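Side-chain contacts in acyl-coenzyme A oxidase acox-1.2 (Caenorhabditis elegans, PDB 5K3J), which catalyses the first, desaturating step of peroxisomal beta-oxidation on the side chains of ascaroside pheromones, using FAD and producing hydrogen peroxide: residues S5-D8 / G9-P12; E68-T71 / E72-K76; D380-A383 / L384-L388; G399-Q402 / A403-A406. All coordinates share one frame; numbering follows the deposited sequence.

In the fold
These four contacts illustrate how short-range side-chain chemistry follows position in a fold. Contact 1 is a turn at the N-terminal edge of the subunit, its centre about 32 Å from the centre of the chain, and mixes exposed and buried residues round one aspartate. Contact 2 lies on helix 66-82 and is half buried. Contacts 3 and 4 are both buried and share helix 379-405, their nearest atoms about 13 Å apart; the first meets the adenine of ascaroside-CoA, the second ATP and FAD. Contacts 2 and 4 each hold a glutamate-arginine pair and touch the second subunit. Contact 3, by contrast, combines hydroxyls, aliphatic carbons and an imidazole.

Contact 1: S5-D8 / G9-P12; sequences SIRD and GDNP
A type II beta turn from Arg7 to Asp10, placed just ahead of helix 12-18, brings the carboxylate of its last residue back beside the N of its first. Asp10 bends its side chain back over the turn toward the first residue. OD2 of Asp10 accepts a weak hydrogen bond from the backbone N of Arg7 at 3.3 Å, while OD1 of Asp10 rests 3.6 Å from CB of Arg7. The carbonyl of Arg7 comes close too, with its O 3.4 Å from CB of Asp10. At the turn's third position Gly9 has the positive phi (97°) of this turn type; a CB there would run into O of Asp8.

Opposite charges are present at both ends of the turn, yet they do not pair. Arg7 places CG opposite its carbonyl carbon (chi1 -54°), and the chain then bends at chi2 (-80°) and leads its guanidinium off, leaving NE of Arg7 6.8 Å from OD2 of Asp10. The charge on Asp10 is answered instead by Arg18 and Arg622, whose NH1 atoms both form salt bridges with OD2. Two cations beside one buried carboxylate would be expected to keep it ionised.

The residue after the turn, Asn11, is the N-cap of helix 12-18: its OD1 accepts from N of Glu13, and its ND2 bonds to O of Gly624. Ile6 packs on Leu15 and Arg18 of that same helix, so the turn is seated between helix 12-18 and the loop that carries Arg622 to His625.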
# COMPACT_ATOMS: atom_id res chain seq x y z
N SER A 5 27.60 -8.15 -12.70
CA SER A 5 27.45 -7.34 -11.49
C SER A 5 28.35 -7.84 -10.36
O SER A 5 28.27 -7.37 -9.23
CB SER A 5 25.99 -7.33 -11.04
OG SER A 5 25.14 -6.94 -12.11
N ILE A 6 29.21 -8.81 -10.69
CA ILE A 6 30.20 -9.33 -9.75
C ILE A 6 31.38 -8.37 -9.61
O ILE A 6 31.94 -7.93 -10.61
CB ILE A 6 30.72 -10.71 -10.21
CG1 ILE A 6 29.59 -11.75 -10.16
CG2 ILE A 6 31.89 -11.15 -9.36
CD1 ILE A 6 29.92 -13.04 -10.88
N ARG A 7 31.76 -8.06 -8.37
CA ARG A 7 32.89 -7.17 -8.11
C ARG A 7 33.77 -7.70 -6.98
O ARG A 7 33.38 -8.63 -6.27
CB ARG A 7 32.41 -5.76 -7.77
CG ARG A 7 31.46 -5.15 -8.80
CD ARG A 7 32.20 -4.59 -10.00
NE ARG A 7 31.27 -4.26 -11.08
CZ ARG A 7 31.58 -3.52 -12.14
NH1 ARG A 7 30.66 -3.28 -13.07
NH2 ARG A 7 32.80 -3.03 -12.27
N ASP A 8 34.95 -7.10 -6.81
CA ASP A 8 35.83 -7.44 -5.70
C ASP A 8 35.35 -6.78 -4.42
O ASP A 8 35.01 -5.60 -4.42
CB ASP A 8 37.28 -7.02 -6.00
CG ASP A 8 37.93 -7.87 -7.08
OD1 ASP A 8 37.35 -8.92 -7.45
OD2 ASP A 8 39.02 -7.50 -7.56
N GLY A 9 35.33 -7.55 -3.33
CA GLY A 9 34.89 -7.03 -2.05
C GLY A 9 33.44 -7.34 -1.76
O GLY A 9 32.93 -7.05 -0.68
N ASP A 10 32.76 -7.94 -2.74
CA ASP A 10 31.36 -8.32 -2.62
C ASP A 10 31.12 -9.32 -1.50
O ASP A 10 31.99 -10.12 -1.18
CB ASP A 10 30.86 -8.93 -3.94
CG ASP A 10 30.37 -7.88 -4.92
OD1 ASP A 10 30.75 -6.70 -4.76
OD2 ASP A 10 29.61 -8.24 -5.84
N ASN A 11 29.92 -9.28 -0.92
CA ASN A 11 29.51 -10.27 0.07
C ASN A 11 29.42 -11.65 -0.58
O ASN A 11 28.68 -11.82 -1.55
CB ASN A 11 28.17 -9.87 0.70
CG ASN A 11 27.86 -10.64 1.98
OD1 ASN A 11 28.32 -11.77 2.18
ND2 ASN A 11 27.08 -10.02 2.86
N PRO A 12 30.18 -12.62 -0.06
CA PRO A 12 30.18 -14.00 -0.57
C PRO A 12 28.77 -14.59 -0.67
O PRO A 12 28.52 -15.44 -1.53
CB PRO A 12 31.02 -14.75 0.45
CG PRO A 12 31.96 -13.72 0.96
CD PRO A 12 31.18 -12.44 1.00

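Contact 2: E68-T71 / E72-K76; sequences EKVT and EGTRK
With OG1 opposite the carbonyl carbon and beside its own backbone N (chi1 -70°), Thr74 points its hydroxyl one turn back along helix 66-82, where OG1 donates to O of Val70 at 3.1 Å. Thr74 N bonds to the same Val70 O at 3.0 Å, and the two donors reach it from opposite faces of its carbonyl plane.

Glu72 packs its CB against O of Glu68 (3.3 Å), then runs CG away from the backbone N (chi1 171°) and bends at chi2 (69°), which carries the carboxylate forward to Arg75. The guanidinium grips it side-on: NE of Arg75 meets OE1 of Glu72 at 2.8 Å in an almost straight salt bridge, and NH2 reaches OE2 at 3.3 Å. Both oxygens are met on their syn side, near the guanidinium plane. An alanine in place of Glu72 would remove the carboxylate, and would probably leave the Arg75 guanidinium without its anion and freer to turn. OE2 also accepts from N of Ile58, and NH1 of Arg75 from its side bonds to O of Glu54. Thr74 and Arg75 pack on Tyr651 of the second subunit.

The two-point grip of Arg75 on Glu72 holds the guanidinium against rotation and would be expected to balance the two charges next to the subunit boundary.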
# COMPACT_ATOMS: atom_id res chain seq x y z
N GLU A 68 13.21 20.43 2.65
CA GLU A 68 14.56 20.04 2.22
C GLU A 68 14.52 19.13 1.00
O GLU A 68 15.49 19.05 0.24
CB GLU A 68 15.31 19.35 3.37
CG GLU A 68 15.62 20.26 4.56
CD GLU A 68 16.26 19.51 5.72
OE1 GLU A 68 16.23 18.27 5.71
OE2 GLU A 68 16.79 20.18 6.64
N LYS A 69 13.40 18.43 0.81
CA LYS A 69 13.21 17.57 -0.35
C LYS A 69 12.97 18.38 -1.62
O LYS A 69 13.53 18.08 -2.67
CB LYS A 69 12.05 16.59 -0.12
CG LYS A 69 12.44 15.32 0.64
CD LYS A 69 11.22 14.56 1.10
CE LYS A 69 11.60 13.26 1.80
NZ LYS A 69 12.40 12.35 0.91
N VAL A 70 12.13 19.41 -1.52
CA VAL A 70 11.90 20.35 -2.61
C VAL A 70 13.21 21.03 -3.00
O VAL A 70 13.55 21.13 -4.18
CB VAL A 70 10.86 21.42 -2.25
CG1 VAL A 70 10.71 22.42 -3.38
CG2 VAL A 70 9.53 20.78 -1.93
N THR A 71 13.93 21.49 -1.98
CA THR A 71 15.24 22.11 -2.17
C THR A 71 16.20 21.19 -2.92
O THR A 71 16.89 21.62 -3.84
CB THR A 71 15.88 22.48 -0.81
OG1 THR A 71 15.06 23.45 -0.14
CG2 THR A 71 17.27 23.07 -1.02
N GLU A 72 16.22 19.93 -2.53
CA GLU A 72 17.18 18.98 -3.08
C GLU A 72 16.85 18.58 -4.51
O GLU A 72 17.75 18.37 -5.33
CB GLU A 72 17.24 17.73 -2.19
CG GLU A 72 18.05 16.57 -2.75
CD GLU A 72 19.55 16.82 -2.83
OE1 GLU A 72 20.01 17.95 -2.53
OE2 GLU A 72 20.27 15.88 -3.20
N GLY A 73 15.56 18.48 -4.82
CA GLY A 73 15.14 18.23 -6.19
C GLY A 73 15.50 19.41 -7.07
O GLY A 73 15.83 19.25 -8.24
N THR A 74 15.45 20.60 -6.48
CA THR A 74 15.77 21.84 -7.20
C THR A 74 17.29 22.02 -7.32
O THR A 74 17.78 22.47 -8.37
CB THR A 74 15.16 23.06 -6.49
OG1 THR A 74 13.74 23.04 -6.65
CG2 THR A 74 15.70 24.35 -7.07
N ARG A 75 18.01 21.69 -6.26
CA ARG A 75 19.47 21.71 -6.29
C ARG A 75 19.98 20.78 -7.39
O ARG A 75 20.75 21.20 -8.25
CB ARG A 75 20.07 21.29 -4.94
CG ARG A 75 21.60 21.29 -4.92
CD ARG A 75 22.16 20.66 -3.65
NE ARG A 75 22.17 19.21 -3.71
CZ ARG A 75 23.12 18.49 -4.29
NH1 ARG A 75 24.15 19.09 -4.87
NH2 ARG A 75 23.05 17.17 -4.29
N LYS A 76 19.51 19.53 -7.37
CA LYS A 76 20.04 18.50 -8.24
C LYS A 76 19.63 18.71 -9.70
O LYS A 76 20.37 18.36 -10.61
CB LYS A 76 19.58 17.13 -7.76
CG LYS A 76 20.55 16.00 -8.10
CD LYS A 76 21.71 15.94 -7.12
CE LYS A 76 21.41 15.05 -5.93
NZ LYS A 76 21.26 13.64 -6.38

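Contact 3: D380-A383 / L384-L388; sequences DLHA and LTSGL. With 6QA (~{S}-[2-[3-[[(2~{R})-4-[[[(2~{R},3~{S},4~{R},5~{R})-5-(6-aminopurin-9-yl)-4-oxidanyl-3-phosphonooxy-oxolan-2-yl]methoxy-oxidanyl-phosphoryl]oxy-oxidanyl-phosphoryl]oxy-3,3-dimethyl-2-oxidanyl-butanoyl]amino]propanoylamino]ethyl] 5-[(2~{R},3~{R},5~{R},6~{S})-6-methyl-3,5-bis(oxidanyl)oxan-2-yl]oxypentanethioate), chain E.
Thr385 N bonds to Leu381 O at 3.0 Å, the i to i+4 bond of an alpha helix, here helix 379-405, and Ala383 O receives weak bonds from the N atoms of both Ser386 and Gly387. This helix belongs to the C-alpha1 domain of the acyl-CoA oxidase fold. Thr385 sets OG1 between its backbone N and carbonyl carbon (chi1 52°), tucking the hydroxyl against the preceding turn, 2.8 Å from O of Leu381 and 3.0 Å from O of His382. Its methyl is thereby turned to the aliphatic side, where CG2 of Thr385 touches CD1 of Leu381 at 3.5 Å. Leu381 continues this packing onto Leu362 and Tyr363 of helix 343-363.

His382 faces the bound ascaroside-CoA. CG of this residue swings away from the backbone N (chi1 162°), and the imidazole ends up between two unlike partners: OG of Ser386 sits over the centre of one face, and adenine atom C44 lies over the opposite face, offset toward the rim. Gln441 OE1 hydrogen-bonds NE2 and so fixes the ring's rotation, while Arg293, a substrate-binding residue, packs alongside. Adenine and histidine come closest where N45 of the ligand stands 3.2 Å from ND1 of His382.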
# COMPACT_ATOMS: atom_id res chain seq x y z
N ASP A 380 -8.60 2.57 -30.69
CA ASP A 380 -8.13 1.23 -30.35
C ASP A 380 -6.95 1.26 -29.39
O ASP A 380 -6.76 0.34 -28.59
CB ASP A 380 -7.74 0.46 -31.62
CG ASP A 380 -8.94 0.15 -32.49
OD1 ASP A 380 -9.78 1.05 -32.70
OD2 ASP A 380 -9.04 -1.01 -32.96
N LEU A 381 -6.15 2.32 -29.47
CA LEU A 381 -5.01 2.47 -28.58
C LEU A 381 -5.46 2.99 -27.22
O LEU A 381 -4.99 2.52 -26.18
CB LEU A 381 -3.96 3.40 -29.18
CG LEU A 381 -2.82 3.75 -28.21
CD1 LEU A 381 -2.17 2.49 -27.68
CD2 LEU A 381 -1.80 4.65 -28.88
N HIS A 382 -6.36 3.97 -27.23
CA HIS A 382 -6.88 4.57 -26.00
C HIS A 382 -7.41 3.52 -25.04
O HIS A 382 -7.09 3.53 -23.85
CB HIS A 382 -7.98 5.58 -26.30
CG HIS A 382 -8.82 5.92 -25.11
ND1 HIS A 382 -8.41 6.78 -24.12
CD2 HIS A 382 -10.06 5.49 -24.75
CE1 HIS A 382 -9.35 6.88 -23.20
NE2 HIS A 382 -10.36 6.11 -23.56
N ALA A 383 -8.22 2.61 -25.57
CA ALA A 383 -8.88 1.60 -24.74
C ALA A 383 -7.91 0.54 -24.24
O ALA A 383 -8.04 0.08 -23.11
CB ALA A 383 -10.00 0.96 -25.51
N LEU A 384 -6.96 0.15 -25.08
CA LEU A 384 -5.93 -0.80 -24.66
C LEU A 384 -5.15 -0.24 -23.48
O LEU A 384 -5.02 -0.89 -22.44
CB LEU A 384 -4.98 -1.13 -25.81
CG LEU A 384 -3.82 -2.04 -25.41
CD1 LEU A 384 -4.33 -3.35 -24.82
CD2 LEU A 384 -2.87 -2.30 -26.57
N THR A 385 -4.66 0.99 -23.63
CA THR A 385 -3.86 1.65 -22.61
C THR A 385 -4.71 2.10 -21.43
O THR A 385 -4.19 2.41 -20.36
CB THR A 385 -3.12 2.86 -23.19
OG1 THR A 385 -4.05 3.71 -23.88
CG2 THR A 385 -2.06 2.41 -24.16
N SER A 386 -6.03 2.13 -21.63
CA SER A 386 -6.95 2.48 -20.56
C SER A 386 -6.92 1.42 -19.47
O SER A 386 -6.79 1.73 -18.28
CB SER A 386 -8.37 2.64 -21.09
OG SER A 386 -8.44 3.75 -21.97
N GLY A 387 -7.06 0.17 -19.88
CA GLY A 387 -7.03 -0.94 -18.95
C GLY A 387 -5.61 -1.34 -18.59
O GLY A 387 -5.35 -1.82 -17.49
N LEU A 388 -4.69 -1.14 -19.53
CA LEU A 388 -3.31 -1.54 -19.34
C LEU A 388 -2.67 -0.80 -18.16
O LEU A 388 -1.98 -1.41 -17.35
CB LEU A 388 -2.49 -1.30 -20.61
CG LEU A 388 -1.18 -2.08 -20.70
CD1 LEU A 388 -1.45 -3.56 -20.59
CD2 LEU A 388 -0.44 -1.76 -21.99
P26 6QA E . -15.11 12.89 -21.51
P29 6QA E . -17.28 12.11 -23.46
P50 6QA E . -18.17 5.63 -25.99
O01 6QA E . 4.59 8.52 -13.66
C02 6QA E . 4.27 9.57 -14.59
C03 6QA E . 3.66 10.65 -13.67
O04 6QA E . 3.02 11.61 -14.38
C05 6QA E . 1.75 11.28 -14.84
C06 6QA E . 0.75 12.32 -14.24
C07 6QA E . -0.39 12.51 -15.27
C08 6QA E . -1.03 13.87 -15.03
C09 6QA E . -2.47 13.74 -14.75
S10 6QA E . -3.55 14.83 -15.81
C11 6QA E . -4.90 13.94 -16.64
C12 6QA E . -5.22 12.58 -16.10
N13 6QA E . -6.62 12.52 -15.88
C14 6QA E . -7.46 11.60 -16.62
C15 6QA E . -9.00 11.56 -16.34
C16 6QA E . -9.73 11.85 -17.70
N17 6QA E . -10.84 10.90 -17.93
C18 6QA E . -11.92 11.32 -18.83
C19 6QA E . -13.08 10.37 -19.10
O20 6QA E . -12.96 9.25 -18.25
C21 6QA E . -13.10 9.89 -20.58
C22 6QA E . -14.45 9.05 -20.67
C23 6QA E . -11.81 9.05 -20.86
C24 6QA E . -13.16 10.99 -21.63
O25 6QA E . -14.52 11.39 -21.92
O27 6QA E . -15.13 13.12 -19.99
O28 6QA E . -16.69 12.95 -22.14
O30 6QA E . -17.50 13.13 -24.58
O31 6QA E . -16.19 10.90 -23.88
C32 6QA E . -16.56 9.58 -23.95
C33 6QA E . -16.68 9.21 -25.49
O34 6QA E . -15.72 9.72 -26.16
C35 6QA E . -14.77 8.53 -26.75
N36 6QA E . -13.39 8.77 -26.32
C37 6QA E . -13.00 9.13 -25.09
N38 6QA E . -11.67 9.28 -25.03
C39 6QA E . -11.17 9.01 -26.27
C40 6QA E . -12.26 8.69 -27.10
N41 6QA E . -12.03 8.39 -28.40
C42 6QA E . -10.79 8.38 -28.88
N43 6QA E . -9.72 8.69 -28.12
C44 6QA E . -9.86 9.01 -26.83
N45 6QA E . -8.70 9.34 -26.00
C46 6QA E . -15.24 7.40 -26.31
O47 6QA E . -15.47 6.45 -27.46
C48 6QA E . -16.57 7.68 -25.62
O49 6QA E . -17.65 7.19 -26.35
O51 6QA E . -19.57 5.70 -25.44
O52 6QA E . -17.24 4.99 -24.95
O53 6QA E . -18.13 4.78 -27.23
O54 6QA E . -18.59 11.47 -23.09
O55 6QA E . -14.28 13.97 -22.17
O56 6QA E . -11.89 12.41 -19.33
O57 6QA E . -7.01 10.88 -17.44
O58 6QA E . -2.81 12.98 -13.85
O59 6QA E . 4.69 11.30 -12.88
C60 6QA E . 5.72 11.88 -13.69
C61 6QA E . 6.61 12.57 -12.68
C62 6QA E . 6.42 10.79 -14.54
C63 6QA E . 5.46 10.01 -15.34
O64 6QA E . 7.36 11.44 -15.47

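Contact 4: G399-Q402 / A403-A406. With ATP (adenosine-5'-triphosphate), chain H.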
# COMPACT_ATOMS: atom_id res chain seq x y z
N GLY A 399 2.57 -6.20 -5.91
CA GLY A 399 3.90 -6.75 -6.06
C GLY A 399 4.93 -6.06 -5.19
O GLY A 399 5.74 -6.71 -4.54
N ILE A 400 4.88 -4.73 -5.16
CA ILE A 400 5.88 -3.93 -4.45
C ILE A 400 5.74 -4.06 -2.93
O ILE A 400 6.75 -4.11 -2.22
CB ILE A 400 5.80 -2.45 -4.89
CG1 ILE A 400 6.45 -2.30 -6.28
CG2 ILE A 400 6.50 -1.53 -3.89
CD1 ILE A 400 6.21 -0.95 -6.92
N GLU A 401 4.51 -4.12 -2.43
CA GLU A 401 4.29 -4.39 -1.01
C GLU A 401 4.83 -5.76 -0.62
O GLU A 401 5.45 -5.91 0.44
CB GLU A 401 2.80 -4.31 -0.66
CG GLU A 401 2.31 -2.92 -0.31
CD GLU A 401 3.09 -2.29 0.84
OE1 GLU A 401 2.51 -2.13 1.94
OE2 GLU A 401 4.28 -1.96 0.63
N GLN A 402 4.59 -6.75 -1.48
CA GLN A 402 5.10 -8.11 -1.27
C GLN A 402 6.62 -8.08 -1.20
O GLN A 402 7.24 -8.80 -0.41
CB GLN A 402 4.63 -9.04 -2.40
CG GLN A 402 3.17 -9.45 -2.28
CD GLN A 402 2.91 -10.27 -1.04
OE1 GLN A 402 3.78 -11.02 -0.59
NE2 GLN A 402 1.73 -10.13 -0.46
N ALA A 403 7.22 -7.22 -2.02
CA ALA A 403 8.67 -7.07 -2.05
C ALA A 403 9.19 -6.51 -0.73
O ALA A 403 10.24 -6.93 -0.25
CB ALA A 403 9.08 -6.17 -3.21
N ARG A 404 8.45 -5.57 -0.15
CA ARG A 404 8.84 -4.94 1.11
C ARG A 404 8.73 -5.90 2.28
O ARG A 404 9.69 -6.09 3.03
CB ARG A 404 7.98 -3.70 1.37
CG ARG A 404 8.22 -3.07 2.73
CD ARG A 404 7.25 -1.93 3.01
NE ARG A 404 5.86 -2.35 2.94
CZ ARG A 404 5.18 -2.90 3.94
NH1 ARG A 404 5.78 -3.10 5.11
NH2 ARG A 404 3.92 -3.26 3.78
N MET A 405 7.55 -6.49 2.45
CA MET A 405 7.31 -7.43 3.54
C MET A 405 8.23 -8.64 3.47
O MET A 405 8.46 -9.31 4.47
CB MET A 405 5.84 -7.88 3.53
CG MET A 405 4.83 -6.78 3.82
SD MET A 405 3.12 -7.35 3.70
CE MET A 405 3.03 -7.77 1.96
N ALA A 406 8.75 -8.91 2.28
CA ALA A 406 9.69 -10.01 2.07
C ALA A 406 10.99 -9.79 2.84
O ALA A 406 11.68 -10.75 3.20
CB ALA A 406 9.98 -10.18 0.59
PG ATP H . -5.77 -17.49 -2.39
O1G ATP H . -6.85 -17.81 -3.39
O2G ATP H . -4.87 -18.66 -2.05
O3G ATP H . -6.22 -16.68 -1.20
PB ATP H . -4.14 -16.95 -4.60
O1B ATP H . -4.29 -15.79 -5.56
O2B ATP H . -4.71 -18.30 -4.98
O3B ATP H . -4.77 -16.51 -3.18
PA ATP H . -1.82 -16.70 -2.95
O1A ATP H . -2.69 -16.91 -1.74
O2A ATP H . -0.44 -17.30 -2.96
O3A ATP H . -2.57 -17.12 -4.32
O5' ATP H . -1.65 -15.11 -3.16
C5' ATP H . -0.60 -14.62 -3.98
C4' ATP H . 0.12 -13.50 -3.24
O4' ATP H . -0.67 -13.05 -2.14
C3' ATP H . 1.44 -14.00 -2.68
O3' ATP H . 2.50 -13.13 -3.09
C2' ATP H . 1.30 -13.92 -1.18
O2' ATP H . 2.50 -13.43 -0.59
C1' ATP H . 0.17 -12.93 -0.98
N9 ATP H . -0.58 -13.16 0.29
C8 ATP H . -1.67 -13.94 0.46
N7 ATP H . -2.09 -13.90 1.75
C5 ATP H . -1.26 -13.09 2.43
C6 ATP H . -1.14 -12.61 3.83
N6 ATP H . -2.01 -13.00 4.79
N1 ATP H . -0.13 -11.75 4.11
C2 ATP H . 0.74 -11.35 3.17
N3 ATP H . 0.69 -11.74 1.88
C4 ATP H . -0.27 -12.60 1.46
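Glu401 and Arg404 form a buried ion pair at the subunit interface, whose two bonds are unlike. NE of Arg404 meets OE2 of Glu401 at 2.8 Å, almost straight and on the syn side, within the guanidinium plane. NH2 of Arg404 reaches OE1 of Glu401 at 2.6 Å from above the carboxylate, since the two flat groups are turned 35° apart. The side chains lie side by side, a bend at chi3 of Arg404 (57°) folding its guanidinium back to the acid. OE1 also bonds to the hydroxyl of Tyr422 of the second subunit. A leucine in place of Arg404 would probably strand the buried carboxylate without its counter-charge.

On the next residue, Gln402 reads ATP with both ends of its amide: OE1 accepts from the ribose O2' at 2.7 Å, and NE2 donates to adenine N3 at 3.0 Å. Arg341 NE binds OE1 as well, which settles how the amide is turned. CE of Met405 abuts NE2 of Gln402 at 3.6 Å, and Met405 and Ala406 touch FAD.

Round this end of helix 379-405, Ile400 and Ala403 pack on helix 287-315, while Ile400, Glu401 and Arg404 lean on helix 418-426.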